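Local coordinates for probable threonyl-tRNA synthetase 1 (Aeropyrum pernix, PDB 3A32) that attaches threonine to tRNA(Thr), first activating the amino acid with ATP, and works as a zinc-binding class II synthetase homodimer without a cis-editing domain, at the interface of chains A and B. Sequence-based numbering; all coordinates share one arbitrary frame. Chains: chain A/B, Probable threonyl-tRNA synthetase 1.

Contact 1: the interface of chains A and B. Residues chain A 96, 145-146, 158; chain B 76, 98, 100, 105.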
loop_
_atom_site.group_PDB
_atom_site.type_symbol
_atom_site.label_atom_id
_atom_site.label_comp_id
_atom_site.label_asym_id
_atom_site.label_seq_id
_atom_site.Cartn_x
_atom_site.Cartn_y
_atom_site.Cartn_z
ATOM N N TYR A 96 10.636 0.286 -21.061
ATOM C CA TYR A 96 9.433 0.117 -21.853
ATOM C C TYR A 96 8.911 1.507 -22.277
ATOM O O TYR A 96 8.533 2.337 -21.430
ATOM C CB TYR A 96 8.376 -0.678 -21.071
ATOM C CG TYR A 96 8.846 -2.069 -20.672
ATOM C CD1 TYR A 96 9.325 -2.977 -21.641
ATOM C CD2 TYR A 96 8.761 -2.500 -19.346
ATOM C CE1 TYR A 96 9.721 -4.278 -21.278
ATOM C CE2 TYR A 96 9.135 -3.767 -18.982
ATOM C CZ TYR A 96 9.626 -4.655 -19.942
ATOM O OH TYR A 96 10.019 -5.928 -19.562
ATOM N N TYR A 145 13.057 -3.916 -19.105
ATOM C CA TYR A 145 13.127 -4.955 -20.161
ATOM C C TYR A 145 13.927 -6.118 -19.643
ATOM O O TYR A 145 15.013 -5.910 -19.187
ATOM C CB TYR A 145 13.772 -4.435 -21.458
ATOM C CG TYR A 145 14.031 -5.566 -22.450
ATOM C CD1 TYR A 145 12.972 -6.279 -22.998
ATOM C CD2 TYR A 145 15.338 -5.971 -22.771
ATOM C CE1 TYR A 145 13.175 -7.338 -23.853
ATOM C CE2 TYR A 145 15.558 -7.034 -23.650
ATOM C CZ TYR A 145 14.450 -7.704 -24.193
ATOM O OH TYR A 145 14.612 -8.780 -25.068
ATOM N N GLU A 146 13.384 -7.327 -19.667
ATOM C CA GLU A 146 14.231 -8.527 -19.638
ATOM C C GLU A 146 13.883 -9.425 -20.801
ATOM O O GLU A 146 12.696 -9.615 -21.067
ATOM C CB GLU A 146 14.074 -9.331 -18.347
ATOM C CG GLU A 146 14.363 -8.522 -17.080
ATOM C CD GLU A 146 15.842 -8.364 -16.807
ATOM O OE1 GLU A 146 16.655 -9.005 -17.487
ATOM O OE2 GLU A 146 16.191 -7.599 -15.900
ATOM N N ARG A 158 10.088 -8.763 -15.079
ATOM C CA ARG A 158 9.867 -7.519 -15.789
ATOM C C ARG A 158 9.229 -6.385 -14.970
ATOM O O ARG A 158 9.325 -5.229 -15.344
ATOM C CB ARG A 158 8.992 -7.814 -17.016
ATOM C CG ARG A 158 9.776 -8.520 -18.132
ATOM C CD ARG A 158 8.895 -9.062 -19.256
ATOM N NE ARG A 158 9.797 -9.703 -20.202
ATOM C CZ ARG A 158 9.438 -10.554 -21.151
ATOM N NH1 ARG A 158 8.161 -10.918 -21.339
ATOM N NH2 ARG A 158 10.369 -10.996 -21.944
ATOM N N ILE B 76 1.418 -4.330 -15.830
ATOM C CA ILE B 76 1.459 -4.556 -17.266
ATOM C C ILE B 76 0.866 -5.919 -17.594
ATOM O O ILE B 76 0.653 -6.736 -16.701
ATOM C CB ILE B 76 2.847 -4.367 -17.856
ATOM C CG1 ILE B 76 3.858 -5.419 -17.305
ATOM C CG2 ILE B 76 3.294 -2.905 -17.648
ATOM C CD1 ILE B 76 5.259 -5.542 -18.143
ATOM N N PHE B 98 2.960 -1.194 -25.823
ATOM C CA PHE B 98 4.392 -1.259 -26.068
ATOM C C PHE B 98 4.779 -2.698 -26.423
ATOM O O PHE B 98 4.005 -3.653 -26.249
ATOM C CB PHE B 98 5.207 -0.673 -24.877
ATOM C CG PHE B 98 4.993 -1.403 -23.562
ATOM C CD1 PHE B 98 5.844 -2.459 -23.179
ATOM C CD2 PHE B 98 3.955 -1.033 -22.699
ATOM C CE1 PHE B 98 5.669 -3.176 -21.945
ATOM C CE2 PHE B 98 3.743 -1.740 -21.452
ATOM C CZ PHE B 98 4.599 -2.801 -21.084
ATOM N N ILE B 100 7.481 -5.996 -26.304
ATOM C CA ILE B 100 8.573 -6.853 -25.779
ATOM C C ILE B 100 8.389 -8.063 -26.730
ATOM O O ILE B 100 7.590 -8.954 -26.483
ATOM C CB ILE B 100 8.295 -7.327 -24.296
ATOM C CG1 ILE B 100 7.739 -6.202 -23.384
ATOM C CG2 ILE B 100 9.525 -7.967 -23.720
ATOM C CD1 ILE B 100 7.355 -6.639 -21.958
ATOM N N PHE B 105 2.257 -5.556 -25.420
ATOM C CA PHE B 105 1.912 -5.432 -23.999
ATOM C C PHE B 105 1.229 -4.116 -23.833
ATOM O O PHE B 105 1.383 -3.239 -24.685
ATOM C CB PHE B 105 3.169 -5.430 -23.135
ATOM C CG PHE B 105 3.639 -6.818 -22.729
ATOM C CD1 PHE B 105 3.461 -7.261 -21.434
ATOM C CD2 PHE B 105 4.216 -7.695 -23.685
ATOM C CE1 PHE B 105 3.907 -8.562 -21.024
ATOM C CE2 PHE B 105 4.636 -8.992 -23.324
ATOM C CZ PHE B 105 4.509 -9.422 -21.978
#
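A:Tyr96 turns one face of its ring to two strand residues of the partner chain, B:Phe98 near its base and B:Ile100 near its tip, and the contact can be read along its side chain. CB stands above one face of the B:Phe98 ring, offset toward the rim, 3.7 Å from CD1 of B:Phe98. B:Phe105 CB, from the ring's own chain, covers the other face, so B:Phe98 is clamped between the chains. Next along, CG of A:Tyr96 meets CE1 of B:Phe98 at 3.6 Å, this phenylalanine edge atom lying over the tyrosine face. Beyond CD1 the partner changes: CE1 touches CD1 of B:Ile100 at 3.4 Å, and CZ and the phenol OH stay beside the same methyl. With CG turned beside the backbone N (chi1 -60°), the ring reaches both neighbours. The isoleucine's other branch, CG2, points at the edge of the A:Tyr145 ring and sits over the centre of the A:Arg158 guanidinium. That flat group is kept from turning by its own chain: NE and NH2 both donate side-on, within the guanidinium plane, to the A:Glu146 backbone carbonyl. The packing illustrates how a dimer seam can be built on a polar group already fixed in one subunit. B:Ile100 CG2 lies 3.6 Å from A:Arg158 CZ.

Contact 2: the interface of chains A and B. Residues chain A 69-70, 122, 134; chain B 46, 466-467, 469.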
loop_
_atom_site.group_PDB
_atom_site.type_symbol
_atom_site.label_atom_id
_atom_site.label_comp_id
_atom_site.label_asym_id
_atom_site.label_seq_id
_atom_site.Cartn_x
_atom_site.Cartn_y
_atom_site.Cartn_z
ATOM N N TYR A 69 10.622 10.417 4.911
ATOM C CA TYR A 69 9.332 10.773 4.401
ATOM C C TYR A 69 8.882 9.664 3.478
ATOM O O TYR A 69 9.631 9.264 2.596
ATOM C CB TYR A 69 9.477 12.013 3.603
ATOM C CG TYR A 69 10.042 13.173 4.345
ATOM C CD1 TYR A 69 9.370 13.724 5.444
ATOM C CD2 TYR A 69 11.226 13.804 3.894
ATOM C CE1 TYR A 69 9.897 14.830 6.115
ATOM C CE2 TYR A 69 11.738 14.905 4.549
ATOM C CZ TYR A 69 11.070 15.411 5.643
ATOM O OH TYR A 69 11.568 16.504 6.272
ATOM N N VAL A 70 7.664 9.166 3.678
ATOM C CA VAL A 70 7.140 8.170 2.752
ATOM C C VAL A 70 6.403 8.794 1.609
ATOM O O VAL A 70 5.659 9.770 1.796
ATOM C CB VAL A 70 6.345 7.041 3.443
ATOM C CG1 VAL A 70 7.266 6.420 4.577
ATOM C CG2 VAL A 70 5.020 7.517 3.953
ATOM N N GLU A 122 10.261 20.822 -2.660
ATOM C CA GLU A 122 10.263 21.247 -1.269
ATOM C C GLU A 122 11.276 22.353 -1.039
ATOM O O GLU A 122 11.050 23.243 -0.217
ATOM C CB GLU A 122 10.510 20.073 -0.295
ATOM C CG GLU A 122 9.514 18.932 -0.463
ATOM C CD GLU A 122 8.068 19.224 0.037
ATOM O OE1 GLU A 122 7.779 20.304 0.560
ATOM O OE2 GLU A 122 7.198 18.358 -0.118
ATOM N N PHE A 134 18.008 14.812 4.079
ATOM C CA PHE A 134 16.661 14.644 3.541
ATOM C C PHE A 134 16.571 13.197 3.106
ATOM O O PHE A 134 17.376 12.737 2.279
ATOM C CB PHE A 134 16.470 15.596 2.380
ATOM C CG PHE A 134 15.232 15.369 1.584
ATOM C CD1 PHE A 134 14.065 16.028 1.901
ATOM C CD2 PHE A 134 15.258 14.544 0.455
ATOM C CE1 PHE A 134 12.900 15.827 1.138
ATOM C CE2 PHE A 134 14.117 14.345 -0.309
ATOM C CZ PHE A 134 12.943 14.991 0.015
ATOM N N LEU B 46 5.238 15.163 -0.387
ATOM C CA LEU B 46 5.523 14.662 0.965
ATOM C C LEU B 46 4.253 14.589 1.819
ATOM O O LEU B 46 4.049 13.604 2.513
ATOM C CB LEU B 46 6.602 15.539 1.658
ATOM C CG LEU B 46 8.071 15.083 1.483
ATOM C CD1 LEU B 46 8.425 14.717 0.050
ATOM C CD2 LEU B 46 9.091 16.106 2.064
ATOM N N ASP B 466 7.647 14.500 10.693
ATOM C CA ASP B 466 7.902 15.845 11.154
ATOM C C ASP B 466 7.784 16.804 9.968
ATOM O O ASP B 466 8.651 16.843 9.084
ATOM C CB ASP B 466 9.278 15.945 11.835
ATOM C CG ASP B 466 9.502 17.296 12.513
ATOM O OD1 ASP B 466 8.768 18.275 12.281
ATOM O OD2 ASP B 466 10.471 17.420 13.251
ATOM N N PHE B 467 6.680 17.564 9.936
ATOM C CA PHE B 467 6.465 18.526 8.859
ATOM C C PHE B 467 6.660 19.996 9.288
ATOM O O PHE B 467 6.118 20.924 8.636
ATOM C CB PHE B 467 5.068 18.327 8.273
ATOM C CG PHE B 467 4.922 17.106 7.397
ATOM C CD1 PHE B 467 6.001 16.619 6.637
ATOM C CD2 PHE B 467 3.670 16.480 7.279
ATOM C CE1 PHE B 467 5.839 15.486 5.779
ATOM C CE2 PHE B 467 3.483 15.384 6.408
ATOM C CZ PHE B 467 4.590 14.882 5.663
ATOM N N PHE B 469 8.921 22.012 8.736
ATOM C CA PHE B 469 9.441 22.882 7.661
ATOM C C PHE B 469 8.362 23.598 6.864
ATOM O O PHE B 469 8.644 24.634 6.226
ATOM C CB PHE B 469 10.374 22.101 6.707
ATOM C CG PHE B 469 9.708 20.987 5.958
ATOM C CD1 PHE B 469 9.066 21.225 4.714
ATOM C CD2 PHE B 469 9.754 19.682 6.450
ATOM C CE1 PHE B 469 8.481 20.167 3.991
ATOM C CE2 PHE B 469 9.137 18.599 5.728
ATOM C CZ PHE B 469 8.506 18.841 4.523
HETATM O O HOH W 1 5.974 12.021 3.243
#
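B:Leu46 pushes one methyl against the aromatic ring of A:Tyr69, and this apolar packing dominates the patch. CD2 of the leucine lies over a face of the tyrosine, 3.7 Å from the ring centroid in a CH-pi contact, somewhat toward the rim. The same methyl also meets A:Phe134 CE1 at 3.9 Å and the aliphatic CG of A:Glu122, so several groups of chain A enclose it. Aromatic contacts continue at the far end of A:Tyr69, where its phenol oxygen OH comes 3.3 Å from B:Phe469 CE2. B:Phe467 runs antiparallel alongside the tyrosine and brings its CE1 to 4.0 Å from CD1 of A:Tyr69. Among the polar groups set against carbon, the carboxylate of A:Glu122 has OE2 3.4 Å from CB of B:Leu46, while OE1 lies 3.5 Å from CE1 of B:Phe469. A bend at chi2 (-72°) brings the acid to both residues, and its plane stands 80° from the phenylalanine ring. The backbone carbonyl of B:Asp466 faces the in-plane edge of A:Tyr69. A water mediates the remaining link: it lies 2.7 Å from the backbone O of A:Val70 and 2.6 Å from that of B:Leu46, bridging two carbonyls that do not meet directly. B:Leu46 joins the two catalytic regions, while B:Asp466, B:Phe467 and B:Phe469 bring the C-terminal end of one subunit against the other, and together they probably help hold the homodimer in register.

Contact 3: the interface of chains A and B. Residues chain A 75-76, 141, 143; chain B 75, 141, 143.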
loop_
_atom_site.group_PDB
_atom_site.type_symbol
_atom_site.label_atom_id
_atom_site.label_comp_id
_atom_site.label_asym_id
_atom_site.label_seq_id
_atom_site.Cartn_x
_atom_site.Cartn_y
_atom_site.Cartn_z
ATOM N N ILE A 75 3.820 5.942 -11.892
ATOM C CA ILE A 75 4.295 4.794 -12.606
ATOM C C ILE A 75 4.841 5.092 -14.006
ATOM O O ILE A 75 5.716 4.331 -14.496
ATOM C CB ILE A 75 3.229 3.679 -12.541
ATOM C CG1 ILE A 75 3.210 3.248 -11.067
ATOM C CG2 ILE A 75 3.527 2.533 -13.579
ATOM C CD1 ILE A 75 2.546 1.979 -10.739
ATOM N N ILE A 76 4.362 6.176 -14.635
ATOM C CA ILE A 76 4.843 6.568 -15.950
ATOM C C ILE A 76 5.484 7.946 -15.878
ATOM O O ILE A 76 5.339 8.649 -14.880
ATOM C CB ILE A 76 3.771 6.480 -17.024
ATOM C CG1 ILE A 76 2.605 7.482 -16.761
ATOM C CG2 ILE A 76 3.311 5.013 -17.165
ATOM C CD1 ILE A 76 1.605 7.733 -18.032
ATOM N N ARG A 141 7.281 0.654 -7.502
ATOM C CA ARG A 141 6.997 -0.376 -8.553
ATOM C C ARG A 141 7.669 0.010 -9.864
ATOM O O ARG A 141 7.349 1.053 -10.437
ATOM C CB ARG A 141 5.499 -0.525 -8.771
ATOM C CG ARG A 141 4.788 -0.976 -7.505
ATOM C CD ARG A 141 3.325 -0.619 -7.505
ATOM N NE ARG A 141 2.681 -1.379 -6.436
ATOM C CZ ARG A 141 2.482 -0.876 -5.230
ATOM N NH1 ARG A 141 2.828 0.383 -4.986
ATOM N NH2 ARG A 141 1.952 -1.624 -4.296
ATOM N N HIS A 143 9.646 -1.198 -13.702
ATOM C CA HIS A 143 9.515 -2.131 -14.797
ATOM C C HIS A 143 10.711 -1.954 -15.719
ATOM O O HIS A 143 11.092 -0.831 -16.036
ATOM C CB HIS A 143 8.248 -1.908 -15.599
ATOM C CG HIS A 143 7.013 -2.212 -14.840
ATOM N ND1 HIS A 143 6.453 -1.320 -13.938
ATOM C CD2 HIS A 143 6.235 -3.309 -14.827
ATOM C CE1 HIS A 143 5.385 -1.875 -13.395
ATOM N NE2 HIS A 143 5.251 -3.089 -13.894
ATOM N N ILE B 75 0.917 -4.430 -13.071
ATOM C CA ILE B 75 0.710 -3.197 -13.771
ATOM C C ILE B 75 0.718 -3.317 -15.298
ATOM O O ILE B 75 0.067 -2.485 -15.981
ATOM C CB ILE B 75 1.653 -2.120 -13.191
ATOM C CG1 ILE B 75 1.124 -1.864 -11.772
ATOM C CG2 ILE B 75 1.730 -0.855 -14.126
ATOM C CD1 ILE B 75 1.594 -0.658 -11.080
ATOM N N ARG B 141 -4.025 0.386 -9.664
ATOM C CA ARG B 141 -3.399 1.524 -10.410
ATOM C C ARG B 141 -3.537 1.309 -11.911
ATOM O O ARG B 141 -3.008 0.333 -12.445
ATOM C CB ARG B 141 -1.928 1.665 -10.047
ATOM C CG ARG B 141 -1.739 1.949 -8.566
ATOM C CD ARG B 141 -0.369 1.562 -8.074
ATOM N NE ARG B 141 -0.177 2.178 -6.762
ATOM C CZ ARG B 141 -0.421 1.534 -5.634
ATOM N NH1 ARG B 141 -0.804 0.263 -5.682
ATOM N NH2 ARG B 141 -0.285 2.157 -4.491
ATOM N N HIS B 143 -4.003 2.999 -16.037
ATOM C CA HIS B 143 -3.502 4.051 -16.892
ATOM C C HIS B 143 -4.275 4.009 -18.202
ATOM O O HIS B 143 -4.489 2.939 -18.764
ATOM C CB HIS B 143 -2.025 3.894 -17.196
ATOM C CG HIS B 143 -1.160 4.080 -16.009
ATOM N ND1 HIS B 143 -0.948 3.077 -15.076
ATOM C CD2 HIS B 143 -0.465 5.152 -15.585
ATOM C CE1 HIS B 143 -0.165 3.541 -14.120
ATOM N NE2 HIS B 143 0.116 4.802 -14.390
HETATM O O HOH W 2 1.285 6.623 -12.671
HETATM O O HOH W 3 3.575 -5.072 -12.945
#
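A:Ile75 and B:Ile75 reach toward each other tip to tip across the two-fold axis, and they bury more surface than the other residues of this patch. Their CD1 methyls are modelled too close to be trusted in detail, but the surrounding contacts are sound. CB of A:Ile75 packs 3.7 Å from CE1 of B:His143, the two side chains crossing at about a right angle, and symmetry repeats the pair. Each imidazole is also tied to the opposite backbone. NE2 of B:His143 lies 2.8 Å from a water in its ring plane, with an angle of 167° at the hydrogen, and that water is 2.7 Å from the amide N of A:Ile75. An equivalent water joins A:His143 to B:Ile75, so the bridges fix how both rings are turned. Beside this core, A:Arg141 and B:Arg141 lay their guanidinium faces together, 14° from parallel, with CZ of each 3.5 Å from the other's NH1. Extension of each chain from CG to NE carries the flat group to the axis, where the like charges may carry a cost partly repaid by stacking. With a serine replacing A:Arg141, the B:Arg141 guanidinium would probably lose its stacking mate and be freer to turn. The example shows how a symmetry axis makes a residue its own partner: the isoleucines come from the loop just before strand 76-78, and the arginines and histidines from strand 134-143, which belongs to class II motif 2.

Contact 4: the interface of chains A and B. Residues chain A 61, 64-65, 70; chain B 53, 462-464.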
loop_
_atom_site.group_PDB
_atom_site.type_symbol
_atom_site.label_atom_id
_atom_site.label_comp_id
_atom_site.label_asym_id
_atom_site.label_seq_id
_atom_site.Cartn_x
_atom_site.Cartn_y
_atom_site.Cartn_z
ATOM N N LYS A 61 5.768 2.377 7.468
ATOM C CA LYS A 61 5.772 2.825 8.868
ATOM C C LYS A 61 7.124 2.718 9.550
ATOM O O LYS A 61 7.490 3.638 10.312
ATOM C CB LYS A 61 4.683 2.102 9.690
ATOM C CG LYS A 61 3.251 2.417 9.189
ATOM C CD LYS A 61 2.168 1.557 9.832
ATOM C CE LYS A 61 0.820 2.034 9.327
ATOM N NZ LYS A 61 -0.332 1.253 9.874
ATOM N N ALA A 64 9.014 5.664 8.122
ATOM C CA ALA A 64 8.525 6.915 8.720
ATOM C C ALA A 64 9.028 7.146 10.195
ATOM O O ALA A 64 9.398 8.267 10.569
ATOM C CB ALA A 64 7.046 7.010 8.593
ATOM N N ARG A 65 9.113 6.085 10.995
ATOM C CA ARG A 65 9.608 6.149 12.370
ATOM C C ARG A 65 11.126 6.398 12.522
ATOM O O ARG A 65 11.581 6.864 13.568
ATOM C CB ARG A 65 9.247 4.828 13.060
ATOM C CG ARG A 65 7.768 4.796 13.385
ATOM C CD ARG A 65 7.193 3.430 13.524
ATOM N NE ARG A 65 7.803 2.634 14.592
ATOM C CZ ARG A 65 7.552 2.767 15.898
ATOM N NH1 ARG A 65 6.695 3.697 16.333
ATOM N NH2 ARG A 65 8.167 1.948 16.766
ATOM N N VAL A 70 7.664 9.166 3.678
ATOM C CA VAL A 70 7.140 8.170 2.752
ATOM C C VAL A 70 6.403 8.794 1.609
ATOM O O VAL A 70 5.659 9.770 1.796
ATOM C CB VAL A 70 6.345 7.041 3.443
ATOM C CG1 VAL A 70 7.266 6.420 4.577
ATOM C CG2 VAL A 70 5.020 7.517 3.953
ATOM N N TYR B 53 -0.595 5.896 1.500
ATOM C CA TYR B 53 -0.419 4.657 2.245
ATOM C C TYR B 53 -1.586 4.420 3.214
ATOM O O TYR B 53 -2.015 3.295 3.347
ATOM C CB TYR B 53 0.907 4.619 2.985
ATOM C CG TYR B 53 2.100 4.480 2.073
ATOM C CD1 TYR B 53 2.713 5.611 1.539
ATOM C CD2 TYR B 53 2.599 3.220 1.728
ATOM C CE1 TYR B 53 3.808 5.506 0.666
ATOM C CE2 TYR B 53 3.738 3.086 0.877
ATOM C CZ TYR B 53 4.337 4.245 0.375
ATOM O OH TYR B 53 5.423 4.185 -0.436
ATOM N N ARG B 462 -1.060 5.048 11.667
ATOM C CA ARG B 462 -0.148 6.026 12.163
ATOM C C ARG B 462 1.075 5.958 11.268
ATOM O O ARG B 462 1.849 4.996 11.307
ATOM C CB ARG B 462 0.278 5.718 13.630
ATOM C CG ARG B 462 -0.917 5.601 14.602
ATOM C CD ARG B 462 -1.266 6.993 15.079
ATOM N NE ARG B 462 -2.394 6.992 15.976
ATOM C CZ ARG B 462 -2.340 6.771 17.290
ATOM N NH1 ARG B 462 -1.189 6.501 17.897
ATOM N NH2 ARG B 462 -3.470 6.832 18.000
ATOM N N ILE B 463 1.221 6.985 10.457
ATOM C CA ILE B 463 2.368 7.109 9.616
ATOM C C ILE B 463 2.976 8.485 9.968
ATOM O O ILE B 463 2.466 9.512 9.462
ATOM C CB ILE B 463 1.980 7.048 8.154
ATOM C CG1 ILE B 463 1.119 5.775 7.920
ATOM C CG2 ILE B 463 3.313 7.136 7.297
ATOM C CD1 ILE B 463 0.511 5.689 6.559
ATOM N N PRO B 464 3.984 8.489 10.900
ATOM C CA PRO B 464 4.560 9.724 11.486
ATOM C C PRO B 464 5.370 10.489 10.501
ATOM O O PRO B 464 5.947 9.925 9.550
ATOM C CB PRO B 464 5.476 9.236 12.619
ATOM C CG PRO B 464 5.702 7.750 12.392
ATOM C CD PRO B 464 4.550 7.254 11.488
#
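The backbone carbonyl O of B:Arg462 is lined by the methylene chain of A:Lys61, whose CG lies 3.6 Å and CE 3.7 Å from it. These are contacts of carbon with oxygen, made possible because the lysine runs extended beyond CG and passes alongside the carbonyl. Its CE also packs 4.0 Å from CG1 of B:Ile463, the two side chains crossing at about a right angle. A glycine in place of A:Lys61 would probably open a gap over this carbonyl and leave B:Ile463 CG1 without its methylene neighbour. The isoleucine's second branch takes another route: CG2 stands opposite its backbone N and meets CG2 of A:Val70 at 3.8 Å. That valine methyl, set between N and the carbonyl carbon of its own backbone, also touches the ring atom CD1 of B:Tyr53, again at 3.8 Å. Farther along, the small A:Ala64 lets the partner backbone approach, its CB lying 3.3 Å from the carbonyl O of B:Pro464 and 3.8 Å from CD of the same proline. As an example of a helix docking on an extended peptide, the patch sets the C-terminal part of helix 48-65 of chain A, with the following strand 69-70, against residues 462-464 of chain B, which lead into strand 465-466.

The four contacts sample one two-fold interface, so each has a twin with the chains exchanged. Contact 1 and contact 3 are neighbours, their C-alpha centres about 12 Å apart, and both draw on residue 76, from chain B in the first and chain A in the second. Contact 2 and contact 4 form a second pair about 11 Å apart that shares A:Val70; both use the C-terminal segment of chain B. About 33 Å separates contact 1 from contact 2. The seam thus combines catalytic-region elements, which in contact 3 meet at the axis, with a C-terminal segment packed against the partner, illustrating how a homodimer can spread its attachment across distant elements.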